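Local coordinates for protein alpha-1,2-mannosyltransferase (Ktr4), putative (Neosartorya fumigata, PDB 7BOP) that belongs to a fungal family of putative mannosyltransferases with a GT-A fold and binds guanosine-5'-diphosphate and a manganese ion, at residues L80-I84 with E113-T118; P101-F105 with H181-Y187. The contacts are given in a common frame with arbitrary orientation. Numbering follows the deposited sequence.

Interaction 1 of 2, residues L80-I84 with E113-T118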
loop_
_atom_site.group_PDB
_atom_site.type_symbol
_atom_site.label_atom_id
_atom_site.label_comp_id
_atom_site.label_asym_id
_atom_site.label_seq_id
_atom_site.Cartn_x
_atom_site.Cartn_y
_atom_site.Cartn_z
ATOM N N LEU A 80 -8.305 -15.466 -9.857
ATOM C CA LEU A 80 -9.217 -16.013 -8.866
ATOM C C LEU A 80 -8.563 -16.993 -7.900
ATOM O O LEU A 80 -8.712 -16.850 -6.687
ATOM C CB LEU A 80 -10.419 -16.680 -9.563
ATOM C CG LEU A 80 -11.475 -17.342 -8.681
ATOM C CD1 LEU A 80 -12.011 -16.384 -7.631
ATOM C CD2 LEU A 80 -12.600 -17.871 -9.561
ATOM N N GLU A 81 -7.843 -17.985 -8.416
ATOM C CA GLU A 81 -7.229 -18.985 -7.528
ATOM C C GLU A 81 -6.248 -18.351 -6.524
ATOM O O GLU A 81 -6.245 -18.704 -5.345
ATOM C CB GLU A 81 -6.536 -20.103 -8.323
ATOM C CG GLU A 81 -7.479 -21.003 -9.121
ATOM C CD GLU A 81 -8.488 -21.767 -8.272
ATOM O OE1 GLU A 81 -9.518 -22.193 -8.839
ATOM O OE2 GLU A 81 -8.274 -21.944 -7.045
ATOM N N ASP A 82 -5.435 -17.415 -6.996
ATOM C CA ASP A 82 -4.503 -16.699 -6.113
ATOM C C ASP A 82 -5.243 -15.793 -5.122
ATOM O O ASP A 82 -4.817 -15.669 -3.971
ATOM C CB ASP A 82 -3.497 -15.889 -6.929
ATOM C CG ASP A 82 -2.471 -16.769 -7.647
ATOM O OD1 ASP A 82 -2.235 -17.911 -7.225
ATOM O OD2 ASP A 82 -1.879 -16.297 -8.629
ATOM N N LEU A 83 -6.336 -15.168 -5.562
ATOM C CA LEU A 83 -7.188 -14.394 -4.654
ATOM C C LEU A 83 -7.751 -15.279 -3.539
ATOM O O LEU A 83 -7.691 -14.921 -2.358
ATOM C CB LEU A 83 -8.326 -13.694 -5.417
ATOM C CG LEU A 83 -9.304 -12.869 -4.563
ATOM C CD1 LEU A 83 -8.605 -11.691 -3.895
ATOM C CD2 LEU A 83 -10.462 -12.377 -5.402
ATOM N N ILE A 84 -8.269 -16.449 -3.904
ATOM C CA ILE A 84 -8.816 -17.396 -2.917
ATOM C C ILE A 84 -7.768 -17.793 -1.848
ATOM O O ILE A 84 -8.093 -17.820 -0.663
ATOM C CB ILE A 84 -9.411 -18.669 -3.594
ATOM C CG1 ILE A 84 -10.620 -18.335 -4.495
ATOM C CG2 ILE A 84 -9.786 -19.732 -2.563
ATOM C CD1 ILE A 84 -11.789 -17.645 -3.835
ATOM N N GLU A 113 -18.508 -17.485 -11.718
ATOM C CA GLU A 113 -17.562 -18.348 -10.997
ATOM C C GLU A 113 -16.762 -17.546 -9.937
ATOM O O GLU A 113 -16.584 -18.007 -8.812
ATOM C CB GLU A 113 -16.602 -19.029 -11.980
ATOM C CG GLU A 113 -15.725 -20.137 -11.385
ATOM C CD GLU A 113 -14.512 -20.496 -12.250
ATOM O OE1 GLU A 113 -13.662 -21.284 -11.785
ATOM O OE2 GLU A 113 -14.383 -19.997 -13.394
ATOM N N PHE A 114 -16.291 -16.358 -10.314
ATOM C CA PHE A 114 -15.569 -15.467 -9.390
ATOM C C PHE A 114 -16.435 -15.132 -8.170
ATOM O O PHE A 114 -15.982 -15.240 -7.031
ATOM C CB PHE A 114 -15.140 -14.174 -10.106
ATOM C CG PHE A 114 -14.315 -13.243 -9.244
ATOM C CD1 PHE A 114 -14.928 -12.363 -8.349
ATOM C CD2 PHE A 114 -12.923 -13.239 -9.337
ATOM C CE1 PHE A 114 -14.169 -11.506 -7.558
ATOM C CE2 PHE A 114 -12.164 -12.388 -8.546
ATOM C CZ PHE A 114 -12.786 -11.523 -7.661
ATOM N N LYS A 115 -17.682 -14.739 -8.419
ATOM C CA LYS A 115 -18.593 -14.368 -7.335
ATOM C C LYS A 115 -18.878 -15.532 -6.390
ATOM O O LYS A 115 -18.877 -15.349 -5.174
ATOM C CB LYS A 115 -19.907 -13.813 -7.883
ATOM C CG LYS A 115 -19.753 -12.505 -8.626
ATOM C CD LYS A 115 -21.025 -12.132 -9.359
ATOM C CE LYS A 115 -20.795 -10.914 -10.225
ATOM N NZ LYS A 115 -22.050 -10.501 -10.898
ATOM N N LYS A 116 -19.112 -16.718 -6.945
ATOM C CA LYS A 116 -19.438 -17.897 -6.136
ATOM C C LYS A 116 -18.247 -18.345 -5.283
ATOM O O LYS A 116 -18.392 -18.606 -4.091
ATOM C CB LYS A 116 -19.916 -19.055 -7.031
ATOM C CG LYS A 116 -20.044 -20.411 -6.339
ATOM C CD LYS A 116 -20.546 -21.494 -7.293
ATOM C CE LYS A 116 -22.057 -21.443 -7.486
ATOM N NZ LYS A 116 -22.813 -21.802 -6.248
ATOM N N ARG A 117 -17.080 -18.445 -5.912
ATOM C CA ARG A 117 -15.877 -18.912 -5.236
ATOM C C ARG A 117 -15.425 -17.954 -4.120
ATOM O O ARG A 117 -15.032 -18.404 -3.055
ATOM C CB ARG A 117 -14.749 -19.117 -6.246
ATOM C CG ARG A 117 -14.985 -20.251 -7.239
ATOM C CD ARG A 117 -14.854 -21.613 -6.602
ATOM N NE ARG A 117 -13.646 -21.746 -5.790
ATOM C CZ ARG A 117 -12.405 -21.873 -6.261
ATOM N NH1 ARG A 117 -12.149 -21.876 -7.573
ATOM N NH2 ARG A 117 -11.401 -21.986 -5.400
ATOM N N THR A 118 -15.497 -16.646 -4.366
ATOM C CA THR A 118 -15.107 -15.647 -3.358
ATOM C C THR A 118 -16.055 -15.608 -2.150
ATOM O O THR A 118 -15.601 -15.654 -1.002
ATOM C CB THR A 118 -14.953 -14.233 -3.967
ATOM O OG1 THR A 118 -16.132 -13.857 -4.696
ATOM C CG2 THR A 118 -13.747 -14.183 -4.891
#

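Interaction 2 of 2, residues P101-F105 with H181-Y187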
loop_
_atom_site.group_PDB
_atom_site.type_symbol
_atom_site.label_atom_id
_atom_site.label_comp_id
_atom_site.label_asym_id
_atom_site.label_seq_id
_atom_site.Cartn_x
_atom_site.Cartn_y
_atom_site.Cartn_z
ATOM N N PRO A 101 -16.843 -6.558 5.419
ATOM C CA PRO A 101 -17.165 -6.930 4.039
ATOM C C PRO A 101 -15.968 -6.843 3.086
ATOM O O PRO A 101 -15.026 -6.074 3.337
ATOM C CB PRO A 101 -18.206 -5.897 3.636
ATOM C CG PRO A 101 -17.866 -4.697 4.445
ATOM C CD PRO A 101 -17.326 -5.202 5.747
ATOM N N TRP A 102 -16.025 -7.649 2.020
ATOM C CA TRP A 102 -15.082 -7.587 0.906
ATOM C C TRP A 102 -15.730 -6.858 -0.264
ATOM O O TRP A 102 -16.868 -7.183 -0.654
ATOM C CB TRP A 102 -14.687 -8.977 0.426
ATOM C CG TRP A 102 -13.848 -9.785 1.335
ATOM C CD1 TRP A 102 -14.274 -10.543 2.392
ATOM C CD2 TRP A 102 -12.431 -9.977 1.246
ATOM N NE1 TRP A 102 -13.209 -11.183 2.968
ATOM C CE2 TRP A 102 -12.064 -10.854 2.287
ATOM C CE3 TRP A 102 -11.435 -9.483 0.395
ATOM C CZ2 TRP A 102 -10.737 -11.252 2.503
ATOM C CZ3 TRP A 102 -10.117 -9.880 0.605
ATOM C CH2 TRP A 102 -9.780 -10.753 1.651
ATOM N N ILE A 103 -15.017 -5.877 -0.825
ATOM C CA ILE A 103 -15.441 -5.189 -2.038
ATOM C C ILE A 103 -14.368 -5.389 -3.108
ATOM O O ILE A 103 -13.225 -4.912 -2.970
ATOM C CB ILE A 103 -15.720 -3.693 -1.791
ATOM C CG1 ILE A 103 -16.646 -3.510 -0.585
ATOM C CG2 ILE A 103 -16.360 -3.058 -3.015
ATOM C CD1 ILE A 103 -16.927 -2.079 -0.207
ATOM N N PHE A 104 -14.742 -6.105 -4.171
ATOM C CA PHE A 104 -13.857 -6.389 -5.291
ATOM C C PHE A 104 -14.102 -5.409 -6.432
ATOM O O PHE A 104 -15.256 -5.062 -6.728
ATOM C CB PHE A 104 -14.055 -7.828 -5.756
ATOM C CG PHE A 104 -13.825 -8.835 -4.670
ATOM C CD1 PHE A 104 -12.535 -9.138 -4.256
ATOM C CD2 PHE A 104 -14.895 -9.470 -4.041
ATOM C CE1 PHE A 104 -12.309 -10.050 -3.242
ATOM C CE2 PHE A 104 -14.674 -10.393 -3.028
ATOM C CZ PHE A 104 -13.378 -10.691 -2.630
ATOM N N PHE A 105 -13.011 -4.951 -7.047
ATOM C CA PHE A 105 -13.046 -4.001 -8.160
ATOM C C PHE A 105 -12.356 -4.579 -9.375
ATOM O O PHE A 105 -11.365 -5.296 -9.258
ATOM C CB PHE A 105 -12.358 -2.697 -7.771
ATOM C CG PHE A 105 -13.063 -1.951 -6.677
ATOM C CD1 PHE A 105 -14.068 -1.038 -6.984
ATOM C CD2 PHE A 105 -12.731 -2.159 -5.348
ATOM C CE1 PHE A 105 -14.716 -0.342 -5.979
ATOM C CE2 PHE A 105 -13.385 -1.468 -4.337
ATOM C CZ PHE A 105 -14.372 -0.552 -4.651
ATOM N N HIS A 181 -14.636 6.041 -6.057
ATOM C CA HIS A 181 -15.606 5.069 -6.552
ATOM C C HIS A 181 -16.899 5.158 -5.717
ATOM O O HIS A 181 -16.825 5.227 -4.485
ATOM C CB HIS A 181 -15.056 3.650 -6.516
ATOM C CG HIS A 181 -15.822 2.705 -7.384
ATOM N ND1 HIS A 181 -17.058 2.220 -7.026
ATOM C CD2 HIS A 181 -15.549 2.171 -8.594
ATOM C CE1 HIS A 181 -17.513 1.417 -7.970
ATOM N NE2 HIS A 181 -16.612 1.366 -8.934
ATOM N N PRO A 182 -18.078 5.176 -6.377
ATOM C CA PRO A 182 -19.354 5.305 -5.628
ATOM C C PRO A 182 -19.587 4.268 -4.516
ATOM O O PRO A 182 -20.078 4.603 -3.449
ATOM C CB PRO A 182 -20.419 5.152 -6.731
ATOM C CG PRO A 182 -19.751 5.671 -7.958
ATOM C CD PRO A 182 -18.296 5.273 -7.837
ATOM N N ALA A 183 -19.264 3.016 -4.796
ATOM C CA ALA A 183 -19.262 1.926 -3.807
ATOM C C ALA A 183 -18.601 2.223 -2.457
ATOM O O ALA A 183 -19.017 1.651 -1.438
ATOM C CB ALA A 183 -18.659 0.671 -4.410
ATOM N N LEU A 184 -17.594 3.100 -2.438
ATOM C CA LEU A 184 -16.904 3.456 -1.200
ATOM C C LEU A 184 -17.358 4.767 -0.560
ATOM O O LEU A 184 -16.795 5.177 0.455
ATOM C CB LEU A 184 -15.385 3.501 -1.443
ATOM C CG LEU A 184 -14.739 2.179 -1.845
ATOM C CD1 LEU A 184 -13.228 2.368 -1.989
ATOM C CD2 LEU A 184 -15.041 1.082 -0.834
ATOM N N LYS A 185 -18.387 5.408 -1.112
ATOM C CA LYS A 185 -18.817 6.730 -0.640
ATOM C C LYS A 185 -19.116 6.783 0.865
ATOM O O LYS A 185 -18.733 7.739 1.539
ATOM C CB LYS A 185 -20.047 7.205 -1.425
ATOM C CG LYS A 185 -20.389 8.668 -1.199
ATOM C CD LYS A 185 -21.773 9.001 -1.729
ATOM C CE LYS A 185 -22.172 10.433 -1.394
ATOM N NZ LYS A 185 -23.654 10.559 -1.283
ATOM N N ASN A 186 -19.790 5.766 1.395
ATOM C CA ASN A 186 -20.129 5.749 2.825
ATOM C C ASN A 186 -19.092 5.070 3.731
ATOM O O ASN A 186 -19.332 4.902 4.922
ATOM C CB ASN A 186 -21.519 5.132 3.020
ATOM C CG ASN A 186 -22.603 5.918 2.289
ATOM O OD1 ASN A 186 -22.594 7.152 2.283
ATOM N ND2 ASN A 186 -23.525 5.206 1.655
ATOM N N TYR A 187 -17.928 4.731 3.176
ATOM C CA TYR A 187 -16.834 4.123 3.929
ATOM C C TYR A 187 -15.770 5.155 4.240
ATOM O O TYR A 187 -15.552 6.071 3.458
ATOM C CB TYR A 187 -16.233 2.980 3.112
ATOM C CG TYR A 187 -17.153 1.798 3.014
ATOM C CD1 TYR A 187 -18.134 1.722 2.023
ATOM C CD2 TYR A 187 -17.068 0.759 3.929
ATOM C CE1 TYR A 187 -18.993 0.628 1.943
ATOM C CE2 TYR A 187 -17.916 -0.334 3.861
ATOM C CZ TYR A 187 -18.877 -0.391 2.870
ATOM O OH TYR A 187 -19.699 -1.486 2.819
#

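Interaction 1 of 2, residues L80-I84 with E113-T118
Two helices run side by side here, the first turn of helix 80-98 and most of 112-119, their axes 10.5 Å apart at closest and only 15° from parallel. Start at E113: its carbonyl O lies 4.1 Å from L80 CD2 and forms one wall of the hole into which the L80 side chain fits as a knob, with F114, R117 and T118 closing the rest. F114 comes next. Its ring reaches across to L80 CD1 (3.7 Å from F114 CD2) and L83 CD2 (3.4 Å from F114 CZ), so both leucines bear on the one ring. The R117 side chain extends toward helix 80-98: NH1 donates a nearly straight 2.9 Å hydrogen bond to E81 OE1, part of a salt bridge on the exposed side of the contact, while I84 CG1 lies over one face of the guanidinium. T118 finishes the row, its CG2 3.8 Å from L83 CD2, while its OG1 turns back to F114 O (2.7 Å). The two helices flank strand 102-106 in the order strand 69-74, helix, strand 102-106, helix, strand 126-130, all three strands parallel: the beta-alpha-beta succession of the Rossmann-like nucleotide-binding part of a GT-A fold.

Interaction 2 of 2, residues P101-F105 with H181-Y187
Alternate side chains of this inner strand, P101, I103 and F105, stand out as bumps toward the loop 181-187, while W102 and F104 turn to the other face of the sheet. No hydrogen bond crosses between the segments; they meet through apolar packing and one aromatic pair. I103 puts its CD1 tip into a notch between two loop side chains: L184 CD2 is 3.7 Å from it, and the Y187 ring offers it a face, with CZ 4.0 Å from I103 CD1. P101 is a shallower bump, its CG 4.0 Å from Y187 OH. The bulkiest projection is F105, whose ring enters a hollow lined by H181, A183 and L184. Its edge meets the face of the H181 imidazole in a T-shaped stack (centroids 4.8 Å apart, planes at 73°), and F105 CZ rests 3.9 Å from L184 CG. Within the loop, A183 N donates to H181 ND1 (3.2 Å), and a type I turn runs from L184 to Y187. H181 NE2 is hydrogen-bonded to Q130 O. Lying against the parallel part of the sheet, the loop is the last leg of the connection from strand 126-130 through helices 144-157 and 165-177 to strand 189-192, parallel to 69-74, in the Rossmann-like GT-A core.

F104 joins the two contacts, whose centres are 18 Å apart. It lies on the strand of interaction 2 but points to the helix side, where its CE1 is 3.7 Å from L83 CD2, its CG 3.9 Å from F114 CE1 and its CE2 4.0 Å from T118 CB. Strand 102-106 separates two layers: the helix pair of interaction 1 on one face, the loop 181-187 on the other. Both contacts lie near the nucleotide site without lining it: the side chains of L83 and F105 are each about 7 Å from GDP, and L83 about 11 Å from the manganese ion. Pocket residues E79, just before L80, and N106 and D107, just after F105, continue the contacting segments.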